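Local atomic coordinates of folylpolyglutamate synthase protein FOLC (Mycobacterium tuberculosis, PDB entry 2VOS), a protein that probably catalyses the ATP-dependent addition of L-glutamate to dihydropteroate and of further gamma-linked glutamates to tetrahydrofolate. Residues G74-S77 / V78-V82; V333-P336 / G337-E340; T469-V472 / V473-G476. All coordinates share one frame; numbering follows the deposited sequence.

Overall arrangement
All three contacts are local and buried, and lie at or near the nucleotide site. Contacts 1 and 2 share the ADP: the first holds its phosphates with the N-cap and first turn of helix 75-88, the second reaches it with one arginine from the loop between helix 323-331 and strand 340-343. Their centres lie about 10 Å apart and they touch directly. Contact 3, a little further off, starts helix 472-481 after strand 464-469. It meets contact 2 only through packing, and its centre is about 18 Å from that of contact 1. It touches no ligand: its serine caps the helix, while its two threonine hydroxyls bond neighbouring loops.

Contact 1. Residues G74-S77 / V78-V82; sequences GKTS and VARMV. With CO (cobalt (II) ion), chain E; ADP (adenosine-5'-diphosphate), chain B.
S77 and M81, modelled as selenomethionine, meet one turn apart on helix 75-88, where M81 N donates to S77 O over 3.0 Å and the methylene CG of M81 rests alongside the same oxygen. S77 OG is turned toward the phosphates, beside its own backbone N and anti to the carbonyl carbon (chi1 -74°). That torsion lets the hydroxyl and the amide work together: S77 OG donates to ADP O2A at 2.8 Å, and S77 N donates to it as well. The side-chain amide NE2 of Q298, on helix 296-312, also hydrogen-bonds S77 OG, so the hydroxyl is tied from the protein side too.

V78 closes the first turn. Its N bonds to G74 O at 2.8 Å, and its methyl CG2 presses on that oxygen at 3.1 Å, covering the carbonyl at the N-cap.

T76 splits its duties between its two branches. OG1 coordinates the cobalt ion at 2.2 Å, with ADP O1B, two waters, E174 and S98 filling the other places. CG2 points away from the metal and lies beside CD of R80, 4.1 Å off, the two side chains running the same way. The guanidinium of R80 continues to the backbone oxygen of Q487. K75 bends twice near its end, and this brings NZ to ADP O3B at 2.8 Å, the oxygen that K75 N also holds.

With the amides of G74 and T76 on O3A and O1B, four successive N-H groups at a helix start embrace the diphosphate, where the helix dipole probably adds to the attraction. This is the P-loop (Walker A motif) of a folylpolyglutamate synthase, an enzyme with the ATP-binding domain of the Mur ligases.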
ATOM      1  N   GLY A  74      -3.006  -4.741  -0.132  1.00 29.50           N
ATOM      2  CA  GLY A  74      -3.138  -4.509   1.300  1.00 28.38           C
ATOM      3  C   GLY A  74      -1.797  -4.306   2.011  1.00 27.33           C
ATOM      4  O   GLY A  74      -1.787  -4.165   3.244  1.00 26.61           O
ATOM      5  N   LYS A  75      -0.665  -4.289   1.305  1.00 25.62           N
ATOM      6  CA  LYS A  75       0.602  -4.132   2.058  1.00 25.61           C
ATOM      7  C   LYS A  75       0.606  -2.836   2.869  1.00 26.40           C
ATOM      8  O   LYS A  75       0.946  -2.832   4.059  1.00 26.03           O
ATOM      9  CB  LYS A  75       1.903  -4.136   1.222  1.00 25.37           C
ATOM     10  CG  LYS A  75       2.216  -5.468   0.406  1.00 26.17           C
ATOM     11  CD  LYS A  75       3.529  -5.325  -0.349  1.00 27.85           C
ATOM     12  CE  LYS A  75       3.416  -4.304  -1.520  1.00 27.22           C
ATOM     13  NZ  LYS A  75       2.218  -4.575  -2.423  1.00 27.47           N
ATOM     14  N   THR A  76       0.372  -1.724   2.179  1.00 24.98           N
ATOM     15  CA  THR A  76       0.419  -0.408   2.852  1.00 24.64           C
ATOM     16  C   THR A  76      -0.633  -0.331   3.960  1.00 23.16           C
ATOM     17  O   THR A  76      -0.351   0.152   5.069  1.00 23.85           O
ATOM     18  CB  THR A  76       0.260   0.769   1.839  1.00 24.02           C
ATOM     19  OG1 THR A  76       1.478   0.832   1.115  1.00 24.19           O
ATOM     20  CG2 THR A  76       0.125   2.111   2.631  1.00 22.81           C
ATOM     21  N   SER A  77      -1.849  -0.760   3.653  1.00 24.61           N
ATOM     22  CA  SER A  77      -2.890  -0.693   4.680  1.00 24.06           C
ATOM     23  C   SER A  77      -2.513  -1.557   5.913  1.00 24.51           C
ATOM     24  O   SER A  77      -2.712  -1.153   7.075  1.00 22.73           O
ATOM     25  CB  SER A  77      -4.207  -1.209   4.109  1.00 24.76           C
ATOM     26  OG  SER A  77      -4.801  -0.286   3.218  1.00 26.87           O
ATOM     27  N   VAL A  78      -1.990  -2.769   5.668  1.00 23.81           N
ATOM     28  CA  VAL A  78      -1.559  -3.645   6.779  1.00 22.74           C
ATOM     29  C   VAL A  78      -0.414  -2.986   7.533  1.00 23.41           C
ATOM     30  O   VAL A  78      -0.360  -3.050   8.782  1.00 25.74           O
ATOM     31  CB  VAL A  78      -1.127  -5.089   6.287  1.00 24.91           C
ATOM     32  CG1 VAL A  78      -0.422  -5.887   7.480  1.00 22.41           C
ATOM     33  CG2 VAL A  78      -2.397  -5.858   5.817  1.00 20.52           C
ATOM     34  N   ALA A  79       0.528  -2.354   6.818  1.00 21.69           N
ATOM     35  CA  ALA A  79       1.680  -1.708   7.476  1.00 21.28           C
ATOM     36  C   ALA A  79       1.140  -0.651   8.435  1.00 21.41           C
ATOM     37  O   ALA A  79       1.601  -0.529   9.555  1.00 21.39           O
ATOM     38  CB  ALA A  79       2.596  -1.042   6.468  1.00 18.75           C
ATOM     39  N   ARG A  80       0.193   0.158   7.963  1.00 21.71           N
ATOM     40  CA  ARG A  80      -0.356   1.228   8.828  1.00 22.15           C
ATOM     41  C   ARG A  80      -1.174   0.718  10.025  1.00 23.18           C
ATOM     42  O   ARG A  80      -1.167   1.379  11.071  1.00 23.38           O
ATOM     43  CB  ARG A  80      -1.207   2.195   8.040  1.00 22.13           C
ATOM     44  CG  ARG A  80      -0.313   2.919   6.925  1.00 21.98           C
ATOM     45  CD  ARG A  80      -1.214   3.858   6.089  1.00 23.86           C
ATOM     46  NE  ARG A  80      -1.698   5.037   6.847  1.00 23.56           N
ATOM     47  CZ  ARG A  80      -1.070   6.218   6.915  1.00 24.14           C
ATOM     48  NH1 ARG A  80       0.091   6.434   6.298  1.00 20.88           N
ATOM     49  NH2 ARG A  80      -1.599   7.210   7.622  1.00 24.36           N
HETATM   50  N   MSE A  81      -1.861  -0.420   9.865  1.00 21.95           N
HETATM   51  CA  MSE A  81      -2.573  -1.094  10.945  1.00 23.59           C
HETATM   52  C   MSE A  81      -1.599  -1.649  12.003  1.00 23.68           C
HETATM   53  O   MSE A  81      -1.795  -1.420  13.185  1.00 25.11           O
HETATM   54  CB  MSE A  81      -3.419  -2.238  10.404  1.00 23.09           C
HETATM   55  CG  MSE A  81      -4.689  -1.675   9.729  1.00 24.95           C
HETATM   56 SE   MSE A  81      -5.452  -3.134   8.687  1.00 28.32          SE
HETATM   57  CE  MSE A  81      -7.006  -2.259   7.985  1.00 23.63           C
ATOM     58  N   VAL A  82      -0.563  -2.356  11.567  1.00 23.36           N
ATOM     59  CA  VAL A  82       0.522  -2.776  12.461  1.00 24.29           C
ATOM     60  C   VAL A  82       1.088  -1.602  13.240  1.00 25.14           C
ATOM     61  O   VAL A  82       1.246  -1.691  14.445  1.00 26.82           O
ATOM     62  CB  VAL A  82       1.658  -3.483  11.642  1.00 24.21           C
ATOM     63  CG1 VAL A  82       2.936  -3.692  12.466  1.00 21.81           C
ATOM     64  CG2 VAL A  82       1.137  -4.802  11.025  1.00 25.04           C
TER
HETATM   65 CO    CO E1493       1.922  -0.120  -0.807  1.00 28.96          CO
HETATM   66  PB  ADP B1490      -0.364  -2.293  -1.482  1.00 32.04           P
HETATM   67  O1B ADP B1490       0.498  -1.520  -0.519  1.00 29.25           O
HETATM   68  O2B ADP B1490      -0.314  -1.750  -2.882  1.00 33.59           O
HETATM   69  O3B ADP B1490      -0.260  -3.787  -1.416  1.00 30.87           O
HETATM   70  PA  ADP B1490      -2.693  -0.875  -0.317  1.00 32.77           P
HETATM   71  O1A ADP B1490      -2.012   0.424  -0.722  1.00 31.51           O
HETATM   72  O2A ADP B1490      -3.283  -1.154   1.055  1.00 26.12           O
HETATM   73  O3A ADP B1490      -1.899  -2.153  -0.964  1.00 31.81           O
HETATM   74  O5' ADP B1490      -4.001  -0.890  -1.281  1.00 35.29           O
HETATM   75  C5' ADP B1490      -4.000  -0.547  -2.674  1.00 33.51           C
HETATM   76  C4' ADP B1490      -5.447  -0.782  -3.159  1.00 39.19           C
HETATM   77  O4' ADP B1490      -5.744  -2.204  -3.078  1.00 34.70           O
HETATM   78  C3' ADP B1490      -6.523  -0.185  -2.254  1.00 41.59           C
HETATM   79  O3' ADP B1490      -6.989   1.048  -2.763  1.00 47.10           O
HETATM   80  C2' ADP B1490      -7.721  -1.091  -2.275  1.00 42.55           C
HETATM   81  O2' ADP B1490      -8.416  -0.843  -3.545  1.00 48.77           O
HETATM   82  C1' ADP B1490      -7.075  -2.425  -2.548  1.00 37.44           C
HETATM   83  N9  ADP B1490      -6.836  -3.308  -1.370  1.00 34.80           N
HETATM   84  C8  ADP B1490      -6.178  -3.082  -0.184  1.00 32.19           C
HETATM   85  N7  ADP B1490      -6.166  -4.226   0.563  1.00 31.85           N
HETATM   86  C5  ADP B1490      -6.720  -5.208  -0.208  1.00 31.30           C
HETATM   87  C6  ADP B1490      -6.990  -6.644  -0.073  1.00 33.48           C
HETATM   88  N6  ADP B1490      -6.657  -7.307   1.054  1.00 30.42           N
HETATM   89  N1  ADP B1490      -7.627  -7.231  -1.093  1.00 30.70           N
HETATM   90  C2  ADP B1490      -8.049  -6.624  -2.232  1.00 31.87           C
HETATM   91  N3  ADP B1490      -7.814  -5.304  -2.456  1.00 32.58           N
HETATM   92  C4  ADP B1490      -7.180  -4.596  -1.465  1.00 34.00           C
HETATM   93  O   HOH W   1       2.594  -0.933  -2.692  1.00 32.68           O
HETATM   94  O   HOH W   2       0.502   1.090  -1.778  1.00 33.04           O

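Contact 2. Residues V333-P336 / G337-E340; sequences VTSP and GRLE. With ADP (adenosine-5'-diphosphate), chain B.
The type II beta turn from S335 to R338 sits in the loop that leads into strand 340-343 and presents the ADP-binding R338; it is closed by R338 N donating to S335 O at 3.0 Å. G337 takes the turn corner with positive phi.

R338 then doubles back. Its chain is bent at chi2 (54°) and otherwise extended beyond, which lays the aliphatic part beside S335 and brings the guanidinium round to the turn's own backbone. There NH1 donates to P336 O over 2.7 Å, a little out of the guanidinium plane. The other edge of the group goes to the nucleotide: NE and NH2 both donate to ADP O1A, each at 2.8 Å, with PA in the plane of the group. Gripped on two edges, the guanidinium has little freedom to rotate. Nearer its root, CG of R338 touches the ribose at C3' and O3'.

S335 OG lies 3.7 Å from CG of R338, but its polar partner is the hydroxyl of S77 in the P-loop.

The chain enters the sheet through a G1 beta bulge, L339 and E340 both facing I350 of strand 347-350 in the Mur ligase glutamate ligase domain. E340 reaches back to the turn with an extended chain, CG anti to the backbone N. Its OE1 accepts from G337 N at 2.7 Å, almost straight (166°), though the amide comes from above the carboxylate plane. The same oxygen stands 3.3 Å from CA of P336, while OE2 forms a salt bridge with R479 on helix 472-481.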
ATOM      1  N   VAL A 333      -6.640   3.813  13.102  1.00 40.55           N
ATOM      2  CA  VAL A 333      -6.047   3.526  11.777  1.00 40.55           C
ATOM      3  C   VAL A 333      -6.498   4.548  10.759  1.00 39.86           C
ATOM      4  O   VAL A 333      -7.698   4.835  10.700  1.00 37.95           O
ATOM      5  CB  VAL A 333      -6.574   2.141  11.249  1.00 38.99           C
ATOM      6  CG1 VAL A 333      -6.254   1.948   9.755  1.00 43.60           C
ATOM      7  CG2 VAL A 333      -5.952   1.040  12.101  1.00 42.36           C
ATOM      8  N   THR A 334      -5.580   5.007   9.898  1.00 39.26           N
ATOM      9  CA  THR A 334      -5.985   5.718   8.647  1.00 41.44           C
ATOM     10  C   THR A 334      -5.334   4.971   7.498  1.00 40.80           C
ATOM     11  O   THR A 334      -4.333   4.228   7.689  1.00 41.93           O
ATOM     12  CB  THR A 334      -5.558   7.186   8.602  1.00 40.87           C
ATOM     13  OG1 THR A 334      -4.140   7.223   8.783  1.00 44.99           O
ATOM     14  CG2 THR A 334      -6.217   7.984   9.727  1.00 42.94           C
ATOM     15  N   SER A 335      -5.934   5.056   6.307  1.00 41.81           N
ATOM     16  CA  SER A 335      -5.219   4.551   5.112  1.00 40.98           C
ATOM     17  C   SER A 335      -5.559   5.520   3.952  1.00 42.11           C
ATOM     18  O   SER A 335      -6.487   5.305   3.201  1.00 42.46           O
ATOM     19  CB  SER A 335      -5.618   3.116   4.793  1.00 42.53           C
ATOM     20  OG  SER A 335      -4.710   2.563   3.812  1.00 45.45           O
ATOM     21  N   PRO A 336      -4.832   6.628   3.877  1.00 41.97           N
ATOM     22  CA  PRO A 336      -5.117   7.677   2.935  1.00 41.58           C
ATOM     23  C   PRO A 336      -5.129   7.099   1.524  1.00 40.05           C
ATOM     24  O   PRO A 336      -4.364   6.205   1.203  1.00 39.85           O
ATOM     25  CB  PRO A 336      -3.973   8.653   3.075  1.00 41.10           C
ATOM     26  CG  PRO A 336      -3.165   8.203   4.374  1.00 44.39           C
ATOM     27  CD  PRO A 336      -3.639   6.862   4.735  1.00 43.28           C
ATOM     28  N   GLY A 337      -6.058   7.589   0.729  1.00 39.65           N
ATOM     29  CA  GLY A 337      -6.180   7.142  -0.665  1.00 39.26           C
ATOM     30  C   GLY A 337      -6.666   5.728  -0.816  1.00 41.77           C
ATOM     31  O   GLY A 337      -6.621   5.222  -1.930  1.00 44.29           O
ATOM     32  N   ARG A 338      -7.117   5.047   0.260  1.00 42.25           N
ATOM     33  CA  ARG A 338      -7.814   3.732   0.112  1.00 43.49           C
ATOM     34  C   ARG A 338      -9.292   3.899   0.493  1.00 44.54           C
ATOM     35  O   ARG A 338      -9.659   4.020   1.686  1.00 44.84           O
ATOM     36  CB  ARG A 338      -7.167   2.614   0.956  1.00 45.21           C
ATOM     37  CG  ARG A 338      -5.826   2.088   0.346  1.00 48.27           C
ATOM     38  CD  ARG A 338      -4.855   3.224   0.106  1.00 54.66           C
ATOM     39  NE  ARG A 338      -3.498   2.794  -0.252  1.00 60.36           N
ATOM     40  CZ  ARG A 338      -2.466   3.623  -0.468  1.00 60.55           C
ATOM     41  NH1 ARG A 338      -2.586   4.948  -0.388  1.00 63.20           N
ATOM     42  NH2 ARG A 338      -1.283   3.130  -0.788  1.00 65.24           N
ATOM     43  N   LEU A 339     -10.126   3.989  -0.542  1.00 43.17           N
ATOM     44  CA  LEU A 339     -11.535   4.284  -0.407  1.00 43.88           C
ATOM     45  C   LEU A 339     -11.759   5.412   0.591  1.00 42.81           C
ATOM     46  O   LEU A 339     -12.513   5.271   1.577  1.00 41.83           O
ATOM     47  CB  LEU A 339     -12.267   3.040   0.061  1.00 46.04           C
ATOM     48  CG  LEU A 339     -13.421   2.375  -0.718  1.00 49.74           C
ATOM     49  CD1 LEU A 339     -13.989   3.109  -1.881  1.00 52.49           C
ATOM     50  CD2 LEU A 339     -13.061   0.914  -0.965  1.00 53.70           C
ATOM     51  N   GLU A 340     -11.062   6.519   0.365  1.00 40.64           N
ATOM     52  CA  GLU A 340     -11.090   7.617   1.296  1.00 40.58           C
ATOM     53  C   GLU A 340     -12.037   8.691   0.733  1.00 40.81           C
ATOM     54  O   GLU A 340     -11.908   9.106  -0.416  1.00 41.23           O
ATOM     55  CB  GLU A 340      -9.674   8.206   1.476  1.00 38.61           C
ATOM     56  CG  GLU A 340      -9.613   9.285   2.565  1.00 39.37           C
ATOM     57  CD  GLU A 340      -8.246   9.941   2.642  1.00 38.87           C
ATOM     58  OE1 GLU A 340      -7.439   9.728   1.705  1.00 39.56           O
ATOM     59  OE2 GLU A 340      -7.989  10.708   3.598  1.00 41.88           O
TER
HETATM   60  PB  ADP B1490      -0.364  -2.293  -1.482  1.00 32.04           P
HETATM   61  O1B ADP B1490       0.498  -1.520  -0.519  1.00 29.25           O
HETATM   62  O2B ADP B1490      -0.314  -1.750  -2.882  1.00 33.59           O
HETATM   63  O3B ADP B1490      -0.260  -3.787  -1.416  1.00 30.87           O
HETATM   64  PA  ADP B1490      -2.693  -0.875  -0.317  1.00 32.77           P
HETATM   65  O1A ADP B1490      -2.012   0.424  -0.722  1.00 31.51           O
HETATM   66  O2A ADP B1490      -3.283  -1.154   1.055  1.00 26.12           O
HETATM   67  O3A ADP B1490      -1.899  -2.153  -0.964  1.00 31.81           O
HETATM   68  O5' ADP B1490      -4.001  -0.890  -1.281  1.00 35.29           O
HETATM   69  C5' ADP B1490      -4.000  -0.547  -2.674  1.00 33.51           C
HETATM   70  C4' ADP B1490      -5.447  -0.782  -3.159  1.00 39.19           C
HETATM   71  O4' ADP B1490      -5.744  -2.204  -3.078  1.00 34.70           O
HETATM   72  C3' ADP B1490      -6.523  -0.185  -2.254  1.00 41.59           C
HETATM   73  O3' ADP B1490      -6.989   1.048  -2.763  1.00 47.10           O
HETATM   74  C2' ADP B1490      -7.721  -1.091  -2.275  1.00 42.55           C
HETATM   75  O2' ADP B1490      -8.416  -0.843  -3.545  1.00 48.77           O
HETATM   76  C1' ADP B1490      -7.075  -2.425  -2.548  1.00 37.44           C
HETATM   77  N9  ADP B1490      -6.836  -3.308  -1.370  1.00 34.80           N
HETATM   78  C8  ADP B1490      -6.178  -3.082  -0.184  1.00 32.19           C
HETATM   79  N7  ADP B1490      -6.166  -4.226   0.563  1.00 31.85           N
HETATM   80  C5  ADP B1490      -6.720  -5.208  -0.208  1.00 31.30           C
HETATM   81  C6  ADP B1490      -6.990  -6.644  -0.073  1.00 33.48           C
HETATM   82  N6  ADP B1490      -6.657  -7.307   1.054  1.00 30.42           N
HETATM   83  N1  ADP B1490      -7.627  -7.231  -1.093  1.00 30.70           N
HETATM   84  C2  ADP B1490      -8.049  -6.624  -2.232  1.00 31.87           C
HETATM   85  N3  ADP B1490      -7.814  -5.304  -2.456  1.00 32.58           N
HETATM   86  C4  ADP B1490      -7.180  -4.596  -1.465  1.00 34.00           C
HETATM   87  O   HOH W   3      -9.657   5.714   3.933  1.00 32.27           O

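Contact 3. Residues T469-V472 / V473-G476; sequences TGSV and VTAG
After T469, the end of strand 464-469, the chain turns through G470 with positive phi (118°), and at V472 it settles into helix 472-481. S471 is the N-cap. Its O takes A475 N at 3.1 Å in an essentially straight bond (177°) and, more weakly, T474 N. One residue on, V472 O accepts from G476 N at 2.7 Å, so regular helical bonding is under way from the first turn.

S471 caps with its side chain as well. OG stands anti to the backbone N (chi1 173°), which swings it over the start of the helix to accept from V473 N at 3.1 Å, with CB of V473 3.6 Å away. T474 packs both its branches on the incoming chain. Its OG1 sits 3.3 Å from CB of S471, while its principal partner is the carbonyl of S380, and N406 bonds it too. Its other branch, CG2, lies against T469 O at 3.4 Å. The hydroxyl of T469 bonds to the backbone oxygen of D351, an ADP-binding residue, and V472 packs near the magnesium ligand H354.

At this buried helix start S471 thus accepts from the N-H groups of V473 and A475, and weakly from T474, through hydroxyl and carbonyl together, and the hydroxyls of T469 and T474 tie the strand end and the first helical turn to adjoining loops beside the nucleotide site.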
ATOM      1  N   THR A 469      -9.799   6.845  -9.353  1.00 41.94           N
ATOM      2  CA  THR A 469      -9.041   5.627  -9.071  1.00 42.83           C
ATOM      3  C   THR A 469      -8.165   5.227 -10.279  1.00 43.24           C
ATOM      4  O   THR A 469      -8.088   5.970 -11.298  1.00 41.85           O
ATOM      5  CB  THR A 469     -10.045   4.493  -8.694  1.00 42.43           C
ATOM      6  OG1 THR A 469      -9.349   3.359  -8.212  1.00 44.85           O
ATOM      7  CG2 THR A 469     -10.922   4.029  -9.949  1.00 44.52           C
ATOM      8  N   GLY A 470      -7.485   4.078 -10.165  1.00 42.78           N
ATOM      9  CA  GLY A 470      -6.791   3.520 -11.345  1.00 40.74           C
ATOM     10  C   GLY A 470      -5.293   3.432 -11.099  1.00 41.39           C
ATOM     11  O   GLY A 470      -4.579   2.623 -11.754  1.00 41.25           O
ATOM     12  N   SER A 471      -4.812   4.230 -10.140  1.00 40.69           N
ATOM     13  CA  SER A 471      -3.405   4.306  -9.842  1.00 42.26           C
ATOM     14  C   SER A 471      -3.209   4.974  -8.490  1.00 42.69           C
ATOM     15  O   SER A 471      -4.022   5.801  -8.051  1.00 42.20           O
ATOM     16  CB  SER A 471      -2.714   5.101 -10.962  1.00 42.89           C
ATOM     17  OG  SER A 471      -1.366   5.366 -10.673  1.00 47.32           O
ATOM     18  N   VAL A 472      -2.102   4.659  -7.838  1.00 43.64           N
ATOM     19  CA  VAL A 472      -1.657   5.446  -6.685  1.00 44.30           C
ATOM     20  C   VAL A 472      -1.493   6.925  -7.028  1.00 44.63           C
ATOM     21  O   VAL A 472      -1.888   7.819  -6.266  1.00 44.13           O
ATOM     22  CB  VAL A 472      -0.285   4.904  -6.148  1.00 45.15           C
ATOM     23  CG1 VAL A 472       0.179   5.756  -4.979  1.00 45.91           C
ATOM     24  CG2 VAL A 472      -0.482   3.456  -5.700  1.00 45.02           C
ATOM     25  N   VAL A 473      -0.955   7.188  -8.211  1.00 43.73           N
ATOM     26  CA  VAL A 473      -0.671   8.547  -8.627  1.00 44.83           C
ATOM     27  C   VAL A 473      -1.979   9.348  -8.860  1.00 43.98           C
ATOM     28  O   VAL A 473      -2.064  10.566  -8.551  1.00 44.06           O
ATOM     29  CB  VAL A 473       0.177   8.532  -9.930  1.00 44.51           C
ATOM     30  CG1 VAL A 473       0.386   9.966 -10.445  1.00 47.40           C
ATOM     31  CG2 VAL A 473       1.541   7.834  -9.690  1.00 44.90           C
ATOM     32  N   THR A 474      -2.995   8.659  -9.357  1.00 43.88           N
ATOM     33  CA  THR A 474      -4.294   9.273  -9.641  1.00 44.20           C
ATOM     34  C   THR A 474      -4.923   9.668  -8.295  1.00 44.09           C
ATOM     35  O   THR A 474      -5.396  10.797  -8.098  1.00 45.77           O
ATOM     36  CB  THR A 474      -5.266   8.272 -10.352  1.00 45.05           C
ATOM     37  OG1 THR A 474      -4.666   7.710 -11.548  1.00 46.86           O
ATOM     38  CG2 THR A 474      -6.617   8.989 -10.772  1.00 45.06           C
ATOM     39  N   ALA A 475      -4.982   8.709  -7.374  1.00 43.01           N
ATOM     40  CA  ALA A 475      -5.452   8.959  -6.029  1.00 42.11           C
ATOM     41  C   ALA A 475      -4.657  10.042  -5.321  1.00 41.76           C
ATOM     42  O   ALA A 475      -5.249  10.958  -4.725  1.00 42.85           O
ATOM     43  CB  ALA A 475      -5.464   7.641  -5.229  1.00 43.83           C
ATOM     44  N   GLY A 476      -3.328   9.981  -5.388  1.00 40.23           N
ATOM     45  CA  GLY A 476      -2.486  10.951  -4.732  1.00 40.33           C
ATOM     46  C   GLY A 476      -2.644  12.343  -5.295  1.00 41.22           C
ATOM     47  O   GLY A 476      -2.781  13.322  -4.513  1.00 39.53           O
TER